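Local structure of fervidolysin (1R6V) at residues D166-D171 with E354-Y359; P170-Q175 with L348-G353. The protein cleaves keratin into peptides as a calcium-binding, subtilisin-like serine protease, enabling its bacterium to grow on native feathers. The protein carries 1 engineered substitution. All blocks are in the same frame, centred on the assembly; numbering follows the deposited sequence.

Interaction 1. Residues D166-D171 with E354-Y359; sequences DGTHPD and EDSIGY. With CA (calcium ion), chain B.
Ser-356 reaches across to Asp-166 and gives its hydroxyl to one carboxylate oxygen, the sole hydrogen bond between residues 166-171 and 354-359. OG lies 2.5 Å from Asp-166 OD2, a short bond, and it approaches from above the carboxylate plane, tilted 47° out of it. The group it meets is extended from the loop with CG anti to the backbone N (chi1 179°), which carries OD2 out to the serine while OD1 faces back to Thr-168. On the serine, OG sits beside its own backbone N, and CB follows it to 3.2 Å from Asp-166 OD2.

The other oxygen is held within its own loop. Thr-168 OG1 donates to Asp-166 OD1 at 2.6 Å on the syn side, while Thr-168 N bonds the same atom from above the carboxylate plane, at 3.0 Å, closing an Asx turn. Together these donors help to fix the rotation of a buried carboxylate and probably stabilise its charge. The underlying type I turn, Asp-166 to His-169, is closed by His-169 N on Asp-166 O.

Both loops belong to the catalytic domain: 166-171 follows strand 157-162, and the loop 354-359 links strands 347-350 and 374-378, while Thr-202 of helix 200-209 bonds Asp-166 N.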
loop_
_atom_site.group_PDB
_atom_site.type_symbol
_atom_site.label_atom_id
_atom_site.label_comp_id
_atom_site.label_asym_id
_atom_site.label_seq_id
_atom_site.Cartn_x
_atom_site.Cartn_y
_atom_site.Cartn_z
ATOM N N ASP A 166 -3.236 8.310 25.901
ATOM C CA ASP A 166 -2.997 8.829 27.254
ATOM C C ASP A 166 -3.429 7.746 28.232
ATOM O O ASP A 166 -4.571 7.717 28.700
ATOM C CB ASP A 166 -3.790 10.110 27.535
ATOM C CG ASP A 166 -3.551 10.631 28.957
ATOM O OD1 ASP A 166 -2.765 9.995 29.690
ATOM O OD2 ASP A 166 -4.134 11.667 29.329
ATOM N N GLY A 167 -2.499 6.848 28.533
ATOM C CA GLY A 167 -2.781 5.742 29.428
ATOM C C GLY A 167 -3.051 6.154 30.862
ATOM O O GLY A 167 -3.442 5.317 31.678
ATOM N N THR A 168 -2.862 7.431 31.178
ATOM C CA THR A 168 -3.097 7.888 32.545
ATOM C C THR A 168 -4.559 8.290 32.749
ATOM O O THR A 168 -4.961 8.660 33.849
ATOM C CB THR A 168 -2.165 9.074 32.930
ATOM O OG1 THR A 168 -2.558 10.261 32.240
ATOM C CG2 THR A 168 -0.719 8.741 32.585
ATOM N N HIS A 169 -5.356 8.214 31.687
ATOM C CA HIS A 169 -6.777 8.536 31.792
ATOM C C HIS A 169 -7.379 7.521 32.769
ATOM O O HIS A 169 -7.112 6.320 32.675
ATOM C CB HIS A 169 -7.460 8.395 30.422
ATOM C CG HIS A 169 -8.797 9.059 30.343
ATOM N ND1 HIS A 169 -9.880 8.645 31.085
ATOM C CD2 HIS A 169 -9.200 10.160 29.663
ATOM C CE1 HIS A 169 -10.895 9.466 30.872
ATOM N NE2 HIS A 169 -10.510 10.392 30.011
ATOM N N PRO A 170 -8.212 7.985 33.703
ATOM C CA PRO A 170 -8.809 7.060 34.663
ATOM C C PRO A 170 -9.650 5.955 34.019
ATOM O O PRO A 170 -9.625 4.820 34.482
ATOM C CB PRO A 170 -9.607 7.983 35.592
ATOM C CG PRO A 170 -9.911 9.178 34.743
ATOM C CD PRO A 170 -8.641 9.370 33.952
ATOM N N ASP A 171 -10.371 6.278 32.945
ATOM C CA ASP A 171 -11.202 5.287 32.248
ATOM C C ASP A 171 -10.358 4.274 31.454
ATOM O O ASP A 171 -10.905 3.365 30.828
ATOM C CB ASP A 171 -12.162 5.991 31.279
ATOM C CG ASP A 171 -13.618 5.585 31.475
ATOM O OD1 ASP A 171 -13.889 4.549 32.113
ATOM O OD2 ASP A 171 -14.502 6.306 30.966
ATOM N N GLU A 354 -6.004 17.720 30.539
ATOM C CA GLU A 354 -5.451 19.057 30.331
ATOM C C GLU A 354 -3.934 19.151 30.378
ATOM O O GLU A 354 -3.342 19.896 29.601
ATOM C CB GLU A 354 -6.049 20.028 31.344
ATOM C CG GLU A 354 -7.540 20.246 31.155
ATOM C CD GLU A 354 -8.052 21.416 31.967
ATOM O OE1 GLU A 354 -7.304 22.407 32.105
ATOM O OE2 GLU A 354 -9.200 21.356 32.451
ATOM N N ASP A 355 -3.306 18.405 31.279
ATOM C CA ASP A 355 -1.851 18.441 31.393
ATOM C C ASP A 355 -1.170 17.241 30.748
ATOM O O ASP A 355 -0.008 16.940 31.039
ATOM C CB ASP A 355 -1.432 18.538 32.865
ATOM C CG ASP A 355 -1.916 19.818 33.523
ATOM O OD1 ASP A 355 -1.949 20.870 32.844
ATOM O OD2 ASP A 355 -2.255 19.783 34.722
ATOM N N SER A 356 -1.894 16.548 29.874
ATOM C CA SER A 356 -1.326 15.397 29.185
ATOM C C SER A 356 -0.616 15.867 27.917
ATOM O O SER A 356 -0.872 16.965 27.431
ATOM C CB SER A 356 -2.419 14.369 28.857
ATOM O OG SER A 356 -2.874 13.740 30.052
ATOM N N ILE A 357 0.284 15.040 27.390
ATOM C CA ILE A 357 1.059 15.396 26.197
ATOM C C ILE A 357 0.199 15.789 25.004
ATOM O O ILE A 357 0.413 16.832 24.389
ATOM C CB ILE A 357 1.977 14.224 25.755
ATOM C CG1 ILE A 357 2.896 13.819 26.913
ATOM C CG2 ILE A 357 2.809 14.637 24.530
ATOM C CD1 ILE A 357 3.671 12.515 26.674
ATOM N N GLY A 358 -0.779 14.948 24.684
ATOM C CA GLY A 358 -1.631 15.217 23.538
ATOM C C GLY A 358 -2.937 15.963 23.747
ATOM O O GLY A 358 -3.857 15.814 22.943
ATOM N N TYR A 359 -3.045 16.767 24.803
ATOM C CA TYR A 359 -4.276 17.531 25.024
ATOM C C TYR A 359 -4.681 18.419 23.831
ATOM O O TYR A 359 -3.863 19.176 23.299
ATOM C CB TYR A 359 -4.133 18.430 26.260
ATOM C CG TYR A 359 -5.410 19.161 26.614
ATOM C CD1 TYR A 359 -6.521 18.465 27.101
ATOM C CD2 TYR A 359 -5.513 20.546 26.459
ATOM C CE1 TYR A 359 -7.703 19.129 27.428
ATOM C CE2 TYR A 359 -6.692 21.225 26.780
ATOM C CZ TYR A 359 -7.781 20.509 27.264
ATOM O OH TYR A 359 -8.955 21.163 27.572
HETATM CA CA CA B . -15.821 3.324 32.608
#

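Interaction 2. Residues P170-Q175 with L348-G353; sequences PDLEGQ and LSTVPG. With CA (calcium ion), chain B.
Thr-350 meets residues 170-175 with both branches of its side chain. Its methyl CG2 packs against the methylene of Asp-171, 3.7 Å from CB, and its hydroxyl side lies near Leu-172, whose CD1 is 4.3 Å from Thr-350 OG1. No hydrogen bond links the two segments; the junction is a small, buried van der Waals contact in which one beta-branched residue faces two consecutive residues of a 3-10 turn.

The polar ends look outward to other partners. A chi1 of 47° leaves Thr-350 CG2 beside the backbone N, where it meets Asp-171, and OG1 is hydrogen-bonded with Thr-202 O in helix 200-209. The carboxylate of Asp-171 divides its work: OD1 binds the calcium ion at 2.3 Å, and OD2 is hydrogen-bonded with Tyr-374 OH. Threonine and tyrosine, from paired strands 347-350 and 374-378, thus flank the calcium-binding Asp-171 at its methylene and at its second oxygen.

Farther out, Glu-173 forms a salt bridge to Lys-211, whose carbonyl also binds the metal. Glu-129 and Asp-171, from distant parts of the chain, join the 211-217 loop, which gives three carbonyls and Asp-213 OD1, a pattern resembling the high-affinity calcium site of subtilisins.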
loop_
_atom_site.group_PDB
_atom_site.type_symbol
_atom_site.label_atom_id
_atom_site.label_comp_id
_atom_site.label_asym_id
_atom_site.label_seq_id
_atom_site.Cartn_x
_atom_site.Cartn_y
_atom_site.Cartn_z
ATOM N N PRO A 170 -8.212 7.985 33.703
ATOM C CA PRO A 170 -8.809 7.060 34.663
ATOM C C PRO A 170 -9.650 5.955 34.019
ATOM O O PRO A 170 -9.625 4.820 34.482
ATOM C CB PRO A 170 -9.607 7.983 35.592
ATOM C CG PRO A 170 -9.911 9.178 34.743
ATOM C CD PRO A 170 -8.641 9.370 33.952
ATOM N N ASP A 171 -10.371 6.278 32.945
ATOM C CA ASP A 171 -11.202 5.287 32.248
ATOM C C ASP A 171 -10.358 4.274 31.454
ATOM O O ASP A 171 -10.905 3.365 30.828
ATOM C CB ASP A 171 -12.162 5.991 31.279
ATOM C CG ASP A 171 -13.618 5.585 31.475
ATOM O OD1 ASP A 171 -13.889 4.549 32.113
ATOM O OD2 ASP A 171 -14.502 6.306 30.966
ATOM N N LEU A 172 -9.035 4.443 31.444
ATOM C CA LEU A 172 -8.179 3.503 30.727
ATOM C C LEU A 172 -7.247 2.781 31.683
ATOM O O LEU A 172 -6.349 2.061 31.249
ATOM C CB LEU A 172 -7.351 4.214 29.644
ATOM C CG LEU A 172 -8.165 4.840 28.503
ATOM C CD1 LEU A 172 -7.219 5.550 27.527
ATOM C CD2 LEU A 172 -8.939 3.743 27.766
ATOM N N GLU A 173 -7.455 2.968 32.984
ATOM C CA GLU A 173 -6.605 2.310 33.974
ATOM C C GLU A 173 -6.650 0.802 33.786
ATOM O O GLU A 173 -7.721 0.216 33.657
ATOM C CB GLU A 173 -7.056 2.675 35.399
ATOM C CG GLU A 173 -6.075 2.223 36.489
ATOM C CD GLU A 173 -6.229 0.751 36.865
ATOM O OE1 GLU A 173 -5.243 0.154 37.361
ATOM O OE2 GLU A 173 -7.336 0.195 36.680
ATOM N N GLY A 174 -5.479 0.172 33.764
ATOM C CA GLY A 174 -5.414 -1.270 33.592
ATOM C C GLY A 174 -5.713 -1.759 32.188
ATOM O O GLY A 174 -5.563 -2.949 31.899
ATOM N N GLN A 175 -6.100 -0.842 31.298
ATOM C CA GLN A 175 -6.450 -1.193 29.923
ATOM C C GLN A 175 -5.372 -0.982 28.867
ATOM O O GLN A 175 -5.488 -1.502 27.759
ATOM C CB GLN A 175 -7.691 -0.400 29.488
ATOM C CG GLN A 175 -8.886 -0.610 30.383
ATOM C CD GLN A 175 -9.503 -1.970 30.188
ATOM O OE1 GLN A 175 -10.364 -2.165 29.323
ATOM N NE2 GLN A 175 -9.050 -2.934 30.974
ATOM N N LEU A 348 -18.941 9.865 21.961
ATOM C CA LEU A 348 -18.355 10.307 23.210
ATOM C C LEU A 348 -17.270 9.326 23.644
ATOM O O LEU A 348 -17.519 8.131 23.715
ATOM C CB LEU A 348 -19.437 10.378 24.295
ATOM C CG LEU A 348 -18.924 10.791 25.680
ATOM C CD1 LEU A 348 -18.323 12.202 25.590
ATOM C CD2 LEU A 348 -20.086 10.770 26.697
ATOM N N SER A 349 -16.071 9.842 23.911
ATOM C CA SER A 349 -14.972 8.997 24.363
ATOM C C SER A 349 -13.917 9.785 25.125
ATOM O O SER A 349 -14.012 11.006 25.286
ATOM C CB SER A 349 -14.318 8.279 23.194
ATOM O OG SER A 349 -13.453 7.244 23.690
ATOM N N THR A 350 -12.912 9.052 25.586
ATOM C CA THR A 350 -11.795 9.585 26.348
ATOM C C THR A 350 -10.831 10.439 25.518
ATOM O O THR A 350 -10.537 10.106 24.374
ATOM C CB THR A 350 -10.980 8.414 26.954
ATOM O OG1 THR A 350 -10.749 7.422 25.940
ATOM C CG2 THR A 350 -11.739 7.749 28.090
ATOM N N VAL A 351 -10.376 11.564 26.073
ATOM C CA VAL A 351 -9.365 12.370 25.393
ATOM C C VAL A 351 -8.309 12.651 26.457
ATOM O O VAL A 351 -8.586 12.559 27.657
ATOM C CB VAL A 351 -9.899 13.713 24.774
ATOM C CG1 VAL A 351 -10.923 13.410 23.680
ATOM C CG2 VAL A 351 -10.473 14.637 25.848
ATOM N N PRO A 352 -7.078 12.961 26.037
ATOM C CA PRO A 352 -6.021 13.234 27.018
ATOM C C PRO A 352 -6.390 14.380 27.950
ATOM O O PRO A 352 -7.067 15.322 27.545
ATOM C CB PRO A 352 -4.809 13.554 26.145
ATOM C CG PRO A 352 -5.419 14.008 24.848
ATOM C CD PRO A 352 -6.565 13.079 24.663
ATOM N N GLY A 353 -5.951 14.286 29.200
ATOM C CA GLY A 353 -6.249 15.331 30.169
ATOM C C GLY A 353 -5.558 16.658 29.875
ATOM O O GLY A 353 -4.625 16.717 29.086
HETATM CA CA CA B . -15.821 3.324 32.608
#

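In the fold
Interactions 1 and 2 form one continuous patch, their centres about 7 Å apart. They share Pro-170 and Asp-171, and residues 348-353 run directly into 354-359, so two successive lengths of chain meet two overlapping ones. A probable hydrogen bond from Gly-353 N to Asp-166 OD2, 3.2 Å long, joins them, which would give the carboxylate oxygen that receives Ser-356 a second donor. His-169 packs between them, with CD2 3.2 Å from Val-351 O. At one end of this patch lies the calcium ion; toward the other, the side chain of Asp-166 is about 11 Å from those of Asp-162, assigned to the charge relay by inference, and Ala-200, the engineered residue at another inferred charge-relay position.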